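Local coordinates for carboxymuconolactone decarboxylase family protein (Thermotoga maritima, PDB 1VKE), which probably acts as a peroxidase-like, disulfide-based oxidoreductase of the AhpD-like group and may take part in the antioxidative response, at residues K58-L63 with F93-I98; Y77-C82 with R112-F117. All blocks are in the same frame, centred on the assembly; numbering follows the deposited sequence. Where two conformers were deposited one is given.

Contact 1 (K58-L63 with F93-I98); sequences KELMGL and FEALDI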
ATOM      1  N   LYS E  58       5.208 -11.021  19.945  1.00 10.49           N
ATOM      2  CA  LYS E  58       5.787 -10.000  19.042  1.00  9.49           C
ATOM      3  C   LYS E  58       5.983 -10.546  17.619  1.00  7.73           C
ATOM      4  O   LYS E  58       5.713  -9.841  16.613  1.00  9.57           O
ATOM      5  CB  LYS E  58       7.079  -9.415  19.616  1.00  9.57           C
ATOM      6  CG  LYS E  58       6.888  -8.589  20.860  1.00  8.46           C
ATOM      7  CD  LYS E  58       8.150  -7.859  21.243  1.00  9.44           C
ATOM      8  CE  LYS E  58       7.979  -7.038  22.507  1.00  9.96           C
ATOM      9  NZ  LYS E  58       9.060  -6.037  22.787  1.00 10.25           N
ATOM     10  N   GLU E  59       6.419 -11.797  17.516  1.00  7.86           N
ATOM     11  CA  GLU E  59       6.587 -12.406  16.177  1.00  8.66           C
ATOM     12  C   GLU E  59       5.250 -12.623  15.451  1.00 10.91           C
ATOM     13  O   GLU E  59       5.169 -12.435  14.239  1.00 11.39           O
ATOM     14  CB  GLU E  59       7.429 -13.667  16.268  1.00 10.77           C
ATOM     15  CG  GLU E  59       8.867 -13.382  16.697  1.00 11.06           C
ATOM     16  CD  GLU E  59       9.742 -12.690  15.636  1.00 14.88           C
ATOM     17  OE1 GLU E  59       9.290 -12.557  14.484  1.00 14.20           O
ATOM     18  OE2 GLU E  59      10.912 -12.329  15.955  1.00 15.52           O
ATOM     19  N   LEU E  60       4.203 -12.963  16.190  1.00  8.95           N
ATOM     20  CA  LEU E  60       2.859 -13.022  15.634  1.00 11.76           C
ATOM     21  C   LEU E  60       2.388 -11.637  15.169  1.00 10.88           C
ATOM     22  O   LEU E  60       1.756 -11.498  14.130  1.00 10.66           O
ATOM     23  CB  LEU E  60       1.876 -13.624  16.622  1.00 10.27           C
ATOM     24  CG  LEU E  60       2.021 -15.138  16.785  1.00 10.83           C
ATOM     25  CD1 LEU E  60       1.302 -15.506  18.092  1.00 13.42           C
ATOM     26  CD2 LEU E  60       1.445 -15.912  15.606  1.00 14.50           C
ATOM     27  N   MET E  61       2.713 -10.584  15.901  1.00 10.66           N
ATOM     28  CA  MET E  61       2.437  -9.219  15.418  1.00 11.27           C
ATOM     29  C   MET E  61       3.204  -8.867  14.162  1.00 12.53           C
ATOM     30  O   MET E  61       2.644  -8.251  13.254  1.00 11.58           O
ATOM     31  CB  MET E  61       2.727  -8.190  16.523  1.00 12.49           C
ATOM     32  CG  MET E  61       1.805  -8.325  17.708  1.00 15.85           C
ATOM     33  SD  MET E  61       2.374  -7.276  19.086  1.00 16.41           S
ATOM     34  CE  MET E  61       0.944  -7.500  20.123  1.00 21.53           C
ATOM     35  N   GLY E  62       4.476  -9.255  14.098  1.00 10.51           N
ATOM     36  CA  GLY E  62       5.253  -9.068  12.899  1.00 10.58           C
ATOM     37  C   GLY E  62       4.559  -9.770  11.711  1.00  9.70           C
ATOM     38  O   GLY E  62       4.527  -9.280  10.558  1.00 12.32           O
ATOM     39  N   LEU E  63       4.045 -10.968  11.970  1.00  9.91           N
ATOM     40  CA  LEU E  63       3.359 -11.754  10.921  1.00  8.50           C
ATOM     41  C   LEU E  63       2.113 -11.021  10.428  1.00  8.38           C
ATOM     42  O   LEU E  63       1.876 -10.894   9.198  1.00 11.34           O
ATOM     43  CB  LEU E  63       2.984 -13.143  11.451  1.00 10.07           C
ATOM     44  CG  LEU E  63       2.223 -14.058  10.499  1.00 12.33           C
ATOM     45  CD1 LEU E  63       3.015 -14.351   9.272  1.00 11.98           C
ATOM     46  CD2 LEU E  63       1.892 -15.379  11.177  1.00 12.27           C
ATOM     47  N   PHE E  93      -2.997 -19.382  12.436  1.00 10.89           N
ATOM     48  CA  PHE E  93      -4.190 -19.159  11.600  1.00 11.38           C
ATOM     49  C   PHE E  93      -5.116 -18.101  12.187  1.00 11.76           C
ATOM     50  O   PHE E  93      -5.663 -17.302  11.438  1.00 12.19           O
ATOM     51  CB  PHE E  93      -4.969 -20.445  11.326  1.00 14.11           C
ATOM     52  CG  PHE E  93      -4.200 -21.522  10.596  1.00 17.20           C
ATOM     53  CD1 PHE E  93      -3.242 -21.241   9.666  1.00 24.13           C
ATOM     54  CD2 PHE E  93      -4.500 -22.851  10.845  1.00 32.40           C
ATOM     55  CE1 PHE E  93      -2.561 -22.274   9.013  1.00 23.12           C
ATOM     56  CE2 PHE E  93      -3.828 -23.881  10.182  1.00 33.57           C
ATOM     57  CZ  PHE E  93      -2.859 -23.575   9.262  1.00 29.43           C
ATOM     58  N   GLU E  94      -5.222 -18.025  13.510  1.00 12.99           N
ATOM     59  CA  GLU E  94      -6.055 -16.970  14.134  1.00 11.75           C
ATOM     60  C   GLU E  94      -5.493 -15.598  13.868  1.00 13.86           C
ATOM     61  O   GLU E  94      -6.243 -14.643  13.627  1.00 13.71           O
ATOM     62  CB  GLU E  94      -6.223 -17.195  15.637  1.00 10.99           C
ATOM     63  CG  GLU E  94      -7.116 -18.387  15.974  1.00 13.26           C
ATOM     64  CD  GLU E  94      -7.352 -18.602  17.464  1.00 16.39           C
ATOM     65  OE1 GLU E  94      -7.223 -17.637  18.244  1.00 16.06           O
ATOM     66  OE2 GLU E  94      -7.658 -19.767  17.848  1.00 15.45           O
ATOM     67  N   ALA E  95      -4.165 -15.488  13.865  1.00 12.13           N
ATOM     68  CA  ALA E  95      -3.514 -14.239  13.477  1.00 12.56           C
ATOM     69  C   ALA E  95      -3.684 -13.918  12.009  1.00 11.53           C
ATOM     70  O   ALA E  95      -3.959 -12.765  11.645  1.00 11.40           O
ATOM     71  CB  ALA E  95      -2.040 -14.305  13.830  1.00 12.40           C
ATOM     72  N   LEU E  96      -3.527 -14.911  11.129  1.00 11.07           N
ATOM     73  CA  LEU E  96      -3.637 -14.676   9.703  1.00 12.22           C
ATOM     74  C   LEU E  96      -5.082 -14.252   9.344  1.00 11.13           C
ATOM     75  O   LEU E  96      -5.284 -13.507   8.384  1.00 12.07           O
ATOM     76  CB  LEU E  96      -3.201 -15.910   8.893  1.00 12.61           C
ATOM     77  CG  LEU E  96      -1.706 -16.259   8.869  1.00 11.76           C
ATOM     78  CD1 LEU E  96      -1.453 -17.654   8.270  1.00 15.14           C
ATOM     79  CD2 LEU E  96      -0.924 -15.170   8.117  1.00 14.60           C
ATOM     80  N   ASP E  97      -6.061 -14.770  10.080  1.00 12.17           N
ATOM     81  CA  ASP E  97      -7.479 -14.409   9.852  1.00 12.99           C
ATOM     82  C   ASP E  97      -7.725 -12.920  10.104  1.00 12.41           C
ATOM     83  O   ASP E  97      -8.472 -12.272   9.364  1.00 14.23           O
ATOM     84  CB  ASP E  97      -8.400 -15.199  10.757  1.00 13.58           C
ATOM     85  CG  ASP E  97      -8.750 -16.561  10.226  1.00 18.02           C
ATOM     86  OD1 ASP E  97      -8.578 -16.817   9.012  1.00 16.20           O
ATOM     87  OD2 ASP E  97      -9.277 -17.420  10.984  1.00 16.01           O
ATOM     88  N   ILE E  98      -7.064 -12.361  11.121  1.00 11.07           N
ATOM     89  CA  ILE E  98      -7.139 -10.925  11.392  1.00 12.80           C
ATOM     90  C   ILE E  98      -6.558 -10.167  10.217  1.00 13.42           C
ATOM     91  O   ILE E  98      -7.144  -9.215   9.724  1.00 12.35           O
ATOM     92  CB  ILE E  98      -6.428 -10.574  12.734  1.00 12.84           C
ATOM     93  CG1 ILE E  98      -7.272 -11.033  13.931  1.00 14.58           C
ATOM     94  CG2 ILE E  98      -6.186  -9.110  12.827  1.00 13.73           C
ATOM     95  CD1 ILE E  98      -6.543 -11.114  15.266  1.00 15.19           C
TER
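Leu63 reaches from helix 55-68 to a single methyl of Leu96 on helix 89-103. Its CB stands back from that methyl, and the first close atom is the branch point: Leu63 CG lies 4.1 Å from Leu96 CD2. With CG anti to the backbone N (chi1 178°), the isobutyl group is carried out across the gap instead of along its own helix. Beyond CG the chain forks, and Leu63 CD1 and CD2 are each 4.2 Å from Leu96 CD2, so the methyl sits against the fork and the two side chains cross obliquely. A branched leucine suits this place because its three outer carbons share one partner. Here two helices of the all-helical AhpD-like fold pack directly, although helix 72-84 comes between them in the chain and touches Leu63 through Ile75 and Leu79. One turn earlier, Leu60 CD2 meets Ala95 CB at 4.2 Å. The methyl of Ala95 points at the partner helix, and its small size is compatible with a CA separation of only 6.8 Å between Leu60 and Ala95. The polar residues serve other surfaces: Lys58 forms a salt bridge with Glu94 of the second subunit, whose own Lys58 pairs with this chain's Glu94, and Asp97 binds the hydroxyls of Thr34 and Thr37 of the third subunit.

Contact 2 (Y77-C82 with R112-F117); sequences YHLVRC and RRAVGF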
ATOM      1  N   TYR E  77       9.906 -14.773   7.086  1.00 10.16           N
ATOM      2  CA  TYR E  77      10.783 -14.540   8.198  1.00 12.43           C
ATOM      3  C   TYR E  77       9.993 -14.718   9.496  1.00 10.42           C
ATOM      4  O   TYR E  77      10.380 -15.454  10.401  1.00 11.52           O
ATOM      5  CB  TYR E  77      11.398 -13.099   8.179  1.00 11.64           C
ATOM      6  CG  TYR E  77      12.179 -12.848   9.443  1.00 11.08           C
ATOM      7  CD1 TYR E  77      13.487 -13.266   9.575  1.00 15.83           C
ATOM      8  CD2 TYR E  77      11.606 -12.144  10.509  1.00 14.45           C
ATOM      9  CE1 TYR E  77      14.184 -13.089  10.791  1.00 15.69           C
ATOM     10  CE2 TYR E  77      12.300 -11.972  11.712  1.00 18.85           C
ATOM     11  CZ  TYR E  77      13.582 -12.434  11.825  1.00 17.00           C
ATOM     12  OH  TYR E  77      14.306 -12.251  12.989  1.00 18.29           O
ATOM     13  N   HIS E  78       8.859 -14.027   9.617  1.00 11.89           N
ATOM     14  CA  HIS E  78       8.096 -14.141  10.894  1.00 11.57           C
ATOM     15  C   HIS E  78       7.474 -15.516  11.115  1.00 12.82           C
ATOM     16  O   HIS E  78       7.311 -15.941  12.266  1.00 14.50           O
ATOM     17  CB  HIS E  78       7.087 -13.016  10.988  1.00 14.65           C
ATOM     18  CG  HIS E  78       7.743 -11.698  11.160  1.00 10.94           C
ATOM     19  ND1 HIS E  78       8.418 -11.333  12.313  1.00 13.88           N
ATOM     20  CD2 HIS E  78       7.853 -10.646  10.315  1.00 14.97           C
ATOM     21  CE1 HIS E  78       8.931 -10.129  12.142  1.00 14.58           C
ATOM     22  NE2 HIS E  78       8.573  -9.673  10.951  1.00 15.84           N
ATOM     23  N   LEU E  79       7.120 -16.219  10.048  1.00 11.70           N
ATOM     24  CA  LEU E  79       6.644 -17.594  10.202  1.00 12.09           C
ATOM     25  C   LEU E  79       7.741 -18.442  10.791  1.00 11.54           C
ATOM     26  O   LEU E  79       7.502 -19.267  11.689  1.00 11.51           O
ATOM     27  CB  LEU E  79       6.201 -18.225   8.863  1.00 13.78           C
ATOM     28  CG  LEU E  79       4.783 -17.891   8.405  1.00 15.98           C
ATOM     29  CD1 LEU E  79       4.536 -18.374   6.963  1.00 18.12           C
ATOM     30  CD2 LEU E  79       3.722 -18.467   9.369  1.00 16.79           C
ATOM     31  N   VAL E  80       8.962 -18.322  10.275  1.00 12.58           N
ATOM     32  CA  VAL E  80      10.065 -19.114  10.885  1.00 11.75           C
ATOM     33  C   VAL E  80      10.154 -18.833  12.394  1.00 11.29           C
ATOM     34  O   VAL E  80      10.251 -19.745  13.219  1.00 11.89           O
ATOM     35  CB  VAL E  80      11.426 -18.844  10.188  1.00 12.67           C
ATOM     36  CG1 VAL E  80      12.563 -19.522  10.881  1.00 14.97           C
ATOM     37  CG2 VAL E  80      11.347 -19.273   8.744  1.00 12.65           C
ATOM     38  N   ARG E  81      10.159 -17.542  12.746  1.00 10.42           N
ATOM     39  CA  ARG E  81      10.347 -17.172  14.147  1.00 10.88           C
ATOM     40  C   ARG E  81       9.168 -17.667  14.979  1.00 10.30           C
ATOM     41  O   ARG E  81       9.353 -18.143  16.120  1.00 10.87           O
ATOM     42  CB  ARG E  81      10.405 -15.652  14.252  0.50 11.73           C
ATOM     43  CG  ARG E  81      11.634 -15.039  13.653  0.50 12.19           C
ATOM     44  CD  ARG E  81      12.880 -15.305  14.473  0.50  9.31           C
ATOM     45  NE  ARG E  81      12.687 -14.790  15.844  0.50 11.70           N
ATOM     46  CZ  ARG E  81      12.669 -15.531  16.958  0.50 14.93           C
ATOM     47  NH1 ARG E  81      12.895 -16.834  16.921  0.50 14.76           N
ATOM     48  NH2 ARG E  81      12.462 -14.937  18.125  0.50 15.38           N
ATOM     49  N   CYS E  82       7.939 -17.562  14.447  1.00 11.02           N
ATOM     50  CA  CYS E  82       6.753 -18.065  15.192  1.00 10.83           C
ATOM     51  C   CYS E  82       6.889 -19.578  15.472  1.00 11.05           C
ATOM     52  O   CYS E  82       6.636 -20.067  16.578  1.00 12.10           O
ATOM     53  CB  CYS E  82       5.472 -17.839  14.424  1.00 12.31           C
ATOM     54  SG  CYS E  82       4.948 -16.072  14.402  1.00 14.05           S
ATOM     55  N   ARG E 112      -2.021 -17.773   0.870  1.00 15.80           N
ATOM     56  CA  ARG E 112      -1.739 -19.058   0.225  1.00 19.35           C
ATOM     57  C   ARG E 112      -0.270 -19.410   0.317  1.00 17.90           C
ATOM     58  O   ARG E 112       0.099 -20.548   0.689  1.00 17.31           O
ATOM     59  CB  ARG E 112      -2.165 -19.013  -1.240  1.00 22.53           C
ATOM     60  CG  ARG E 112      -1.627 -20.136  -2.115  1.00 27.51           C
ATOM     61  CD  ARG E 112      -2.001 -19.988  -3.594  1.00 32.44           C
ATOM     62  NE  ARG E 112      -0.850 -19.667  -4.449  1.00 45.84           N
ATOM     63  CZ  ARG E 112      -0.283 -18.462  -4.603  1.00 49.76           C
ATOM     64  NH1 ARG E 112      -0.715 -17.394  -3.944  1.00 46.88           N
ATOM     65  NH2 ARG E 112       0.753 -18.341  -5.429  1.00 54.15           N
ATOM     66  N   ARG E 113       0.584 -18.460  -0.008  1.00 15.93           N
ATOM     67  CA  ARG E 113       2.010 -18.693   0.072  1.00 16.52           C
ATOM     68  C   ARG E 113       2.432 -18.940   1.511  1.00 15.78           C
ATOM     69  O   ARG E 113       3.299 -19.780   1.777  1.00 15.76           O
ATOM     70  CB  ARG E 113       2.783 -17.515  -0.558  1.00 19.43           C
ATOM     71  CG  ARG E 113       2.639 -17.542  -2.045  1.00 20.71           C
ATOM     72  CD  ARG E 113       3.639 -16.741  -2.733  1.00 33.37           C
ATOM     73  NE  ARG E 113       3.248 -15.358  -2.692  1.00 35.78           N
ATOM     74  CZ  ARG E 113       2.479 -14.763  -3.606  1.00 40.90           C
ATOM     75  NH1 ARG E 113       1.964 -15.422  -4.626  1.00 45.75           N
ATOM     76  NH2 ARG E 113       2.205 -13.482  -3.481  1.00 26.93           N
ATOM     77  N   ALA E 114       1.836 -18.219   2.440  1.00 13.53           N
ATOM     78  CA  ALA E 114       2.156 -18.371   3.852  1.00 13.29           C
ATOM     79  C   ALA E 114       1.835 -19.783   4.347  1.00 14.60           C
ATOM     80  O   ALA E 114       2.637 -20.376   5.069  1.00 14.34           O
ATOM     81  CB  ALA E 114       1.419 -17.340   4.692  1.00 16.25           C
ATOM     82  N   VAL E 115       0.667 -20.290   3.970  1.00 11.60           N
ATOM     83  CA  VAL E 115       0.237 -21.620   4.412  1.00 12.18           C
ATOM     84  C   VAL E 115       1.141 -22.681   3.824  1.00 15.19           C
ATOM     85  O   VAL E 115       1.551 -23.617   4.536  1.00 15.89           O
ATOM     86  CB  VAL E 115      -1.256 -21.856   4.112  1.00 13.15           C
ATOM     87  CG1 VAL E 115      -1.607 -23.336   4.307  1.00 23.08           C
ATOM     88  CG2 VAL E 115      -2.075 -20.999   5.084  1.00 18.86           C
ATOM     89  N   GLY E 116       1.530 -22.502   2.584  1.00 15.55           N
ATOM     90  CA  GLY E 116       2.470 -23.399   1.915  1.00 17.77           C
ATOM     91  C   GLY E 116       3.831 -23.467   2.583  1.00 17.99           C
ATOM     92  O   GLY E 116       4.404 -24.554   2.799  1.00 17.19           O
ATOM     93  N   PHE E 117       4.328 -22.303   2.970  1.00 14.21           N
ATOM     94  CA  PHE E 117       5.583 -22.208   3.648  1.00 13.11           C
ATOM     95  C   PHE E 117       5.509 -22.817   5.031  1.00 13.04           C
ATOM     96  O   PHE E 117       6.409 -23.547   5.434  1.00 13.85           O
ATOM     97  CB  PHE E 117       6.020 -20.765   3.739  1.00 15.97           C
ATOM     98  CG  PHE E 117       7.422 -20.602   4.185  1.00 15.83           C
ATOM     99  CD1 PHE E 117       8.471 -21.110   3.429  1.00 25.14           C
ATOM    100  CD2 PHE E 117       7.711 -19.981   5.373  1.00 17.03           C
ATOM    101  CE1 PHE E 117       9.791 -20.977   3.856  1.00 28.91           C
ATOM    102  CE2 PHE E 117       9.031 -19.826   5.799  1.00 22.40           C
ATOM    103  CZ  PHE E 117      10.066 -20.319   5.043  1.00 23.74           C
TER
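Helix 72-84, which carries Cys74 of the Cys71-Cys74 disulfide in a CXXC motif, packs through Leu79 and Val80 onto Ala114 and Phe117 of the long helix 108-127. The two segments run in broadly the same direction at a crossing angle of -38°, their axes 10.6 Å apart, a spacing that calls for large side chains. Leu79 fills much of it. Its CD1 lies 3.3 Å from the backbone oxygen Ala114 O and 4.0 Å from Ala114 CB, where a short side chain leaves the leucine room to approach the helix. The same CD1 meets the edge of the Phe117 ring, in its plane, at CD2 (3.9 Å). With Phe117 CG anti to the backbone N (chi1 -169°), the ring is carried out between the helices until CE2 comes within 3.8 Å of Val80 CG2. Cut back to an alanine, Phe117 would lose the ring, and the methyls of Leu79 and Val80 would probably be left without the edge they pack against, with a gap opened between the helices. Tyr15 of helix 15-28 also touches both Val80 and Phe117. With methyls gathered at an aromatic edge, cohesion comes from dispersion and close fit, consistent with a buried hydrocarbon core behind the disulfide-bearing helix.

In the fold
From the N terminus the chain runs through helices 15-28 and 35-46, then supplies the four segments on four successive helices: 55-68, 72-84, 89-103 and 108-127. Contact 1 closes a loop that includes helix 72-84; contact 2 closes one that includes helix 89-103. Since their segments alternate, the loops cross, binding the four helices into one bundle. The contacts, centred 10 Å apart, also meet through Glu59, which forms a probable hydrogen bond to His78 and a salt bridge to Arg81. The order of Glu59, Cys71, Cys74 and His78 matches the proton-relay arrangement of AhpD, consistent with a similar redox role. Both contacts border the third subunit.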